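Local coordinates for protein uroporphyrinogen-III synthetase (Pseudomonas syringae pv. tomato, PDB 3RE1) that probably catalyses the cyclisation of the linear tetrapyrrole hydroxymethylbilane to uroporphyrinogen III in porphyrin biosynthesis, at residues A[15-20]-A[196-201]; A[37-42]-A[192-197]. All coordinates share one frame; numbering follows the deposited sequence.

Interaction 1. Residues A[15-20]-A[196-201]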
loop_
_atom_site.group_PDB
_atom_site.type_symbol
_atom_site.label_atom_id
_atom_site.label_comp_id
_atom_site.label_asym_id
_atom_site.label_seq_id
_atom_site.Cartn_x
_atom_site.Cartn_y
_atom_site.Cartn_z
ATOM N N TRP A 15 -25.055 -1.267 0.092
ATOM C CA TRP A 15 -23.764 -1.468 -0.571
ATOM C C TRP A 15 -23.227 -2.851 -0.267
ATOM O O TRP A 15 -23.054 -3.221 0.884
ATOM C CB TRP A 15 -22.732 -0.431 -0.102
ATOM C CG TRP A 15 -23.029 0.981 -0.534
ATOM C CD1 TRP A 15 -23.705 1.939 0.176
ATOM C CD2 TRP A 15 -22.677 1.584 -1.775
ATOM N NE1 TRP A 15 -23.803 3.102 -0.557
ATOM C CE2 TRP A 15 -23.174 2.913 -1.757
ATOM C CE3 TRP A 15 -21.999 1.133 -2.909
ATOM C CZ2 TRP A 15 -23.002 3.804 -2.830
ATOM C CZ3 TRP A 15 -21.832 2.023 -3.994
ATOM C CH2 TRP A 15 -22.328 3.346 -3.936
ATOM N N ARG A 16 -22.971 -3.614 -1.319
ATOM C CA ARG A 16 -22.474 -4.970 -1.192
ATOM C C ARG A 16 -21.120 -4.900 -1.843
ATOM O O ARG A 16 -20.974 -5.255 -3.002
ATOM C CB ARG A 16 -23.375 -5.956 -1.957
ATOM C CG ARG A 16 -24.690 -6.399 -1.254
ATOM C CD ARG A 16 -24.489 -7.773 -0.603
ATOM N NE ARG A 16 -25.234 -8.864 -1.237
ATOM C CZ ARG A 16 -25.319 -10.101 -0.729
ATOM N NH1 ARG A 16 -24.720 -10.413 0.411
ATOM N NH2 ARG A 16 -26.009 -11.040 -1.362
ATOM N N LEU A 17 -20.136 -4.429 -1.091
ATOM C CA LEU A 17 -18.815 -4.170 -1.628
ATOM C C LEU A 17 -17.983 -5.398 -1.900
ATOM O O LEU A 17 -18.173 -6.430 -1.282
ATOM C CB LEU A 17 -18.079 -3.250 -0.672
ATOM C CG LEU A 17 -18.824 -1.930 -0.520
ATOM C CD1 LEU A 17 -18.079 -1.088 0.470
ATOM C CD2 LEU A 17 -18.931 -1.206 -1.876
ATOM N N LEU A 18 -17.069 -5.271 -2.850
ATOM C CA LEU A 18 -16.103 -6.310 -3.152
ATOM C C LEU A 18 -14.798 -5.732 -2.625
ATOM O O LEU A 18 -14.568 -4.537 -2.772
ATOM C CB LEU A 18 -15.972 -6.499 -4.662
ATOM C CG LEU A 18 -15.436 -7.844 -5.186
ATOM C CD1 LEU A 18 -14.648 -7.626 -6.469
ATOM C CD2 LEU A 18 -14.546 -8.496 -4.204
ATOM N N LEU A 19 -13.976 -6.562 -1.985
ATOM C CA LEU A 19 -12.720 -6.130 -1.386
ATOM C C LEU A 19 -11.675 -6.948 -2.049
ATOM O O LEU A 19 -11.838 -8.159 -2.205
ATOM C CB LEU A 19 -12.692 -6.373 0.108
ATOM C CG LEU A 19 -13.812 -5.731 0.935
ATOM C CD1 LEU A 19 -13.626 -6.057 2.430
ATOM C CD2 LEU A 19 -13.820 -4.274 0.743
ATOM N N THR A 20 -10.599 -6.275 -2.464
ATOM C CA THR A 20 -9.527 -6.932 -3.204
ATOM C C THR A 20 -8.139 -7.004 -2.551
ATOM O O THR A 20 -7.227 -7.655 -3.085
ATOM C CB THR A 20 -9.372 -6.296 -4.572
ATOM O OG1 THR A 20 -8.935 -4.945 -4.402
ATOM C CG2 THR A 20 -10.720 -6.340 -5.337
ATOM N N GLY A 196 -20.444 -2.683 -5.792
ATOM C CA GLY A 196 -19.372 -1.741 -5.541
ATOM C C GLY A 196 -18.037 -2.468 -5.520
ATOM O O GLY A 196 -17.945 -3.630 -5.089
ATOM N N LEU A 197 -16.995 -1.787 -5.982
ATOM C CA LEU A 197 -15.677 -2.402 -6.058
ATOM C C LEU A 197 -14.666 -1.548 -5.342
ATOM O O LEU A 197 -14.645 -0.330 -5.513
ATOM C CB LEU A 197 -15.262 -2.589 -7.527
ATOM C CG LEU A 197 -16.297 -3.273 -8.432
ATOM C CD1 LEU A 197 -15.915 -3.124 -9.923
ATOM C CD2 LEU A 197 -16.449 -4.741 -8.059
ATOM N N VAL A 198 -13.826 -2.201 -4.545
ATOM C CA VAL A 198 -12.767 -1.528 -3.794
ATOM C C VAL A 198 -11.401 -2.123 -4.063
ATOM O O VAL A 198 -11.256 -3.338 -4.103
ATOM C CB VAL A 198 -12.994 -1.603 -2.296
ATOM C CG1 VAL A 198 -11.881 -0.828 -1.562
ATOM C CG2 VAL A 198 -14.365 -1.016 -1.944
ATOM N N VAL A 199 -10.418 -1.241 -4.267
ATOM C CA VAL A 199 -9.040 -1.597 -4.462
ATOM C C VAL A 199 -8.231 -0.752 -3.480
ATOM O O VAL A 199 -8.642 0.352 -3.124
ATOM C CB VAL A 199 -8.564 -1.282 -5.880
ATOM C CG1 VAL A 199 -9.170 -2.239 -6.834
ATOM C CG2 VAL A 199 -8.892 0.131 -6.234
ATOM N N SER A 200 -7.087 -1.267 -3.037
ATOM C CA SER A 200 -6.306 -0.556 -2.048
ATOM C C SER A 200 -4.970 -0.025 -2.574
ATOM O O SER A 200 -4.316 0.761 -1.888
ATOM C CB SER A 200 -6.069 -1.452 -0.850
ATOM O OG SER A 200 -5.212 -2.526 -1.197
ATOM N N SER A 201 -4.573 -0.444 -3.779
ATOM C CA SER A 201 -3.327 0.009 -4.389
ATOM C C SER A 201 -3.470 0.095 -5.894
ATOM O O SER A 201 -4.476 -0.328 -6.460
ATOM C CB SER A 201 -2.188 -0.970 -4.064
ATOM O OG SER A 201 -2.446 -2.277 -4.570
HETATM O O HOH W 1 -9.787 -3.879 -1.133
HETATM O O HOH W 2 -6.546 -3.652 -3.946
#

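Interaction 2. Residues A[37-42]-A[192-197]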
loop_
_atom_site.group_PDB
_atom_site.type_symbol
_atom_site.label_atom_id
_atom_site.label_comp_id
_atom_site.label_asym_id
_atom_site.label_seq_id
_atom_site.Cartn_x
_atom_site.Cartn_y
_atom_site.Cartn_z
ATOM N N GLY A 37 -22.913 -2.302 9.346
ATOM C CA GLY A 37 -24.143 -2.528 8.583
ATOM C C GLY A 37 -23.963 -2.537 7.070
ATOM O O GLY A 37 -24.852 -2.093 6.313
ATOM N N ILE A 38 -22.808 -3.045 6.632
ATOM C CA ILE A 38 -22.474 -3.153 5.212
ATOM C C ILE A 38 -21.857 -4.521 4.922
ATOM O O ILE A 38 -20.860 -4.922 5.542
ATOM C CB ILE A 38 -21.468 -2.058 4.770
ATOM C CG1 ILE A 38 -21.977 -0.665 5.131
ATOM C CG2 ILE A 38 -21.269 -2.108 3.266
ATOM C CD1 ILE A 38 -23.214 -0.160 4.461
ATOM N N PHE A 39 -22.449 -5.235 3.972
ATOM C CA PHE A 39 -21.941 -6.553 3.580
ATOM C C PHE A 39 -20.734 -6.386 2.681
ATOM O O PHE A 39 -20.533 -5.330 2.102
ATOM C CB PHE A 39 -23.034 -7.344 2.845
ATOM C CG PHE A 39 -22.562 -8.657 2.276
ATOM C CD1 PHE A 39 -22.451 -9.786 3.087
ATOM C CD2 PHE A 39 -22.220 -8.763 0.929
ATOM C CE1 PHE A 39 -22.021 -11.015 2.553
ATOM C CE2 PHE A 39 -21.787 -9.972 0.379
ATOM C CZ PHE A 39 -21.688 -11.104 1.195
ATOM N N SER A 40 -19.935 -7.430 2.554
ATOM C CA SER A 40 -18.807 -7.407 1.647
ATOM C C SER A 40 -18.343 -8.827 1.413
ATOM O O SER A 40 -18.609 -9.709 2.207
ATOM C CB SER A 40 -17.659 -6.578 2.238
ATOM O OG SER A 40 -17.063 -7.242 3.337
ATOM N N SER A 41 -17.658 -9.056 0.316
ATOM C CA SER A 41 -17.067 -10.348 0.061
ATOM C C SER A 41 -15.621 -10.103 -0.345
ATOM O O SER A 41 -15.322 -9.205 -1.137
ATOM C CB SER A 41 -17.798 -11.052 -1.057
ATOM O OG SER A 41 -17.063 -12.202 -1.460
ATOM N N SER A 42 -14.718 -10.909 0.187
ATOM C CA SER A 42 -13.338 -10.690 -0.096
ATOM C C SER A 42 -12.778 -11.652 -1.105
ATOM O O SER A 42 -12.904 -12.857 -0.969
ATOM C CB SER A 42 -12.540 -10.730 1.197
ATOM O OG SER A 42 -12.956 -9.662 2.041
ATOM N N GLU A 192 -22.803 -12.944 -5.391
ATOM C CA GLU A 192 -22.800 -12.200 -4.131
ATOM C C GLU A 192 -23.569 -10.883 -4.231
ATOM O O GLU A 192 -23.779 -10.197 -3.222
ATOM C CB GLU A 192 -21.387 -11.932 -3.641
ATOM C CG GLU A 192 -20.687 -13.149 -3.153
ATOM C CD GLU A 192 -21.540 -13.944 -2.170
ATOM O OE1 GLU A 192 -22.001 -13.372 -1.158
ATOM O OE2 GLU A 192 -21.751 -15.149 -2.405
ATOM N N ARG A 193 -23.976 -10.536 -5.446
ATOM C CA ARG A 193 -24.808 -9.357 -5.679
ATOM C C ARG A 193 -24.083 -8.067 -5.399
ATOM O O ARG A 193 -24.702 -7.109 -4.959
ATOM C CB ARG A 193 -26.030 -9.418 -4.762
ATOM C CG ARG A 193 -27.362 -9.128 -5.403
ATOM C CD ARG A 193 -28.265 -10.348 -5.394
ATOM N NE ARG A 193 -28.211 -11.066 -4.129
ATOM C CZ ARG A 193 -28.691 -10.595 -2.987
ATOM N NH1 ARG A 193 -29.259 -9.390 -2.939
ATOM N NH2 ARG A 193 -28.605 -11.340 -1.896
ATOM N N LEU A 194 -22.771 -8.041 -5.629
ATOM C CA LEU A 194 -21.963 -6.866 -5.282
ATOM C C LEU A 194 -22.254 -5.725 -6.226
ATOM O O LEU A 194 -22.279 -5.911 -7.438
ATOM C CB LEU A 194 -20.467 -7.184 -5.318
ATOM C CG LEU A 194 -19.796 -8.064 -4.250
ATOM C CD1 LEU A 194 -20.576 -8.071 -2.966
ATOM C CD2 LEU A 194 -19.563 -9.483 -4.730
ATOM N N ASN A 195 -22.456 -4.541 -5.671
ATOM C CA ASN A 195 -22.694 -3.349 -6.487
ATOM C C ASN A 195 -21.616 -2.266 -6.227
ATOM O O ASN A 195 -21.847 -1.081 -6.409
ATOM C CB ASN A 195 -24.088 -2.792 -6.182
ATOM C CG ASN A 195 -24.244 -2.445 -4.709
ATOM O OD1 ASN A 195 -23.503 -2.960 -3.853
ATOM N ND2 ASN A 195 -25.184 -1.564 -4.404
ATOM N N GLY A 196 -20.444 -2.683 -5.792
ATOM C CA GLY A 196 -19.372 -1.741 -5.541
ATOM C C GLY A 196 -18.037 -2.468 -5.520
ATOM O O GLY A 196 -17.945 -3.630 -5.089
ATOM N N LEU A 197 -16.995 -1.787 -5.982
ATOM C CA LEU A 197 -15.677 -2.402 -6.058
ATOM C C LEU A 197 -14.666 -1.548 -5.342
ATOM O O LEU A 197 -14.645 -0.330 -5.513
ATOM C CB LEU A 197 -15.262 -2.589 -7.527
ATOM C CG LEU A 197 -16.297 -3.273 -8.432
ATOM C CD1 LEU A 197 -15.915 -3.124 -9.923
ATOM C CD2 LEU A 197 -16.449 -4.741 -8.059
#

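Interaction 1. Residues A[15-20]-A[196-201]
With chi1 at 65°, Thr20 holds OG1 between its own backbone N and carbonyl carbon, which brings the hydroxyl to the carbonyl of Val198. OG1 donates to Val198 O over 2.8 Å, in the plane of that carbonyl and on a lone pair, with a C=O...donor angle of 131°. The same OG1 accepts a hydrogen bond from water 2 at 2.8 Å, and this water in turn accepts from Ser200 N at 2.6 Å. Beyond the regular pairing, at the C-terminal end of a parallel sheet, a weak Thr20 N to Val198 O bond is thus supplemented by the hydroxyl and by waters. Upstream, Leu18 bonds on both sides of Leu197, the parallel register: its N donates to Gly196 O at 2.9 Å, while its O receives a weak bond from Val198 N at 3.0 Å. The two short strand axes cross at -28°. The CA atoms move apart steadily towards Thr20 and Val199. On one face, Leu17 CD2 rests on Gly196 CA at 3.7 Å, and Leu19 lies alongside Val198, the two pointing the same way. On the other, CD1 of Leu18 meets CD2 of Leu197 at 3.8 Å. Strand 16-19 runs between 39-42 and 196-198 in the five-stranded sheet; helix 251-260 packs on its Leu17 through Leu258, and helix 23-34 on its Leu19 through Ser26 and Leu29.

Interaction 2. Residues A[37-42]-A[192-197]
Ser41 OG, which accepts a hydrogen bond from Arg188 NE of helix 186-191, also touches the aliphatic part of Glu192, lying 4.1 Å from its CG. The second segment begins where that helix ends: Arg193 has positive phi (67°) and closes the last turn in a Schellman motif, after which the chain turns through Leu194 and Asn195 into strand 196-198. The contact therefore joins the outermost strand 39-42 of the parallel sheet to the helix-to-strand connection of an alpha/beta domain, without any hydrogen bond between the two segments. Phe39 and Ser41 both direct their side chains toward this turn. CG anti to the backbone N (chi1 174°) carries the phenyl ring out toward the turn, where its CE2 and CZ edge makes the contact. There CE2 meets the methyl CD1 of Leu194 at 4.0 Å, with the two side chains crossing at about a right angle. The Ser41 CB makes a looser approach to the other methyl, 4.4 Å from Leu194 CD2. Arg16 forms a cation-pi interaction with the same phenyl ring, while Lys267 NZ bonds to Leu194 O on the backbone of the turn. Bent at chi2, the Glu192 side chain brings its carboxylate to the ring edge, its plane inclined 34° to the phenyl plane, and OE1 lies near the ring plane, 3.3 Å from Phe39 CZ.

Overall arrangement
Interactions 1 and 2 share Gly196 and Leu197; their centres are about 7 Å apart and lie on the same side of the chain's centre. Interaction 1 is direct strand pairing, whereas interaction 2 joins 39-42 with the turn that leads into 196-198, two strands that are not neighbours in the sheet. Arg16 connects them: its N makes a probable hydrogen bond to Asn195 OD1 at 2.7 Å, tying the first segment of interaction 1 to the second segment of interaction 2. Both contacts belong to one of the two alpha/beta domains; in this family the substrate is thought to bind between the two domains.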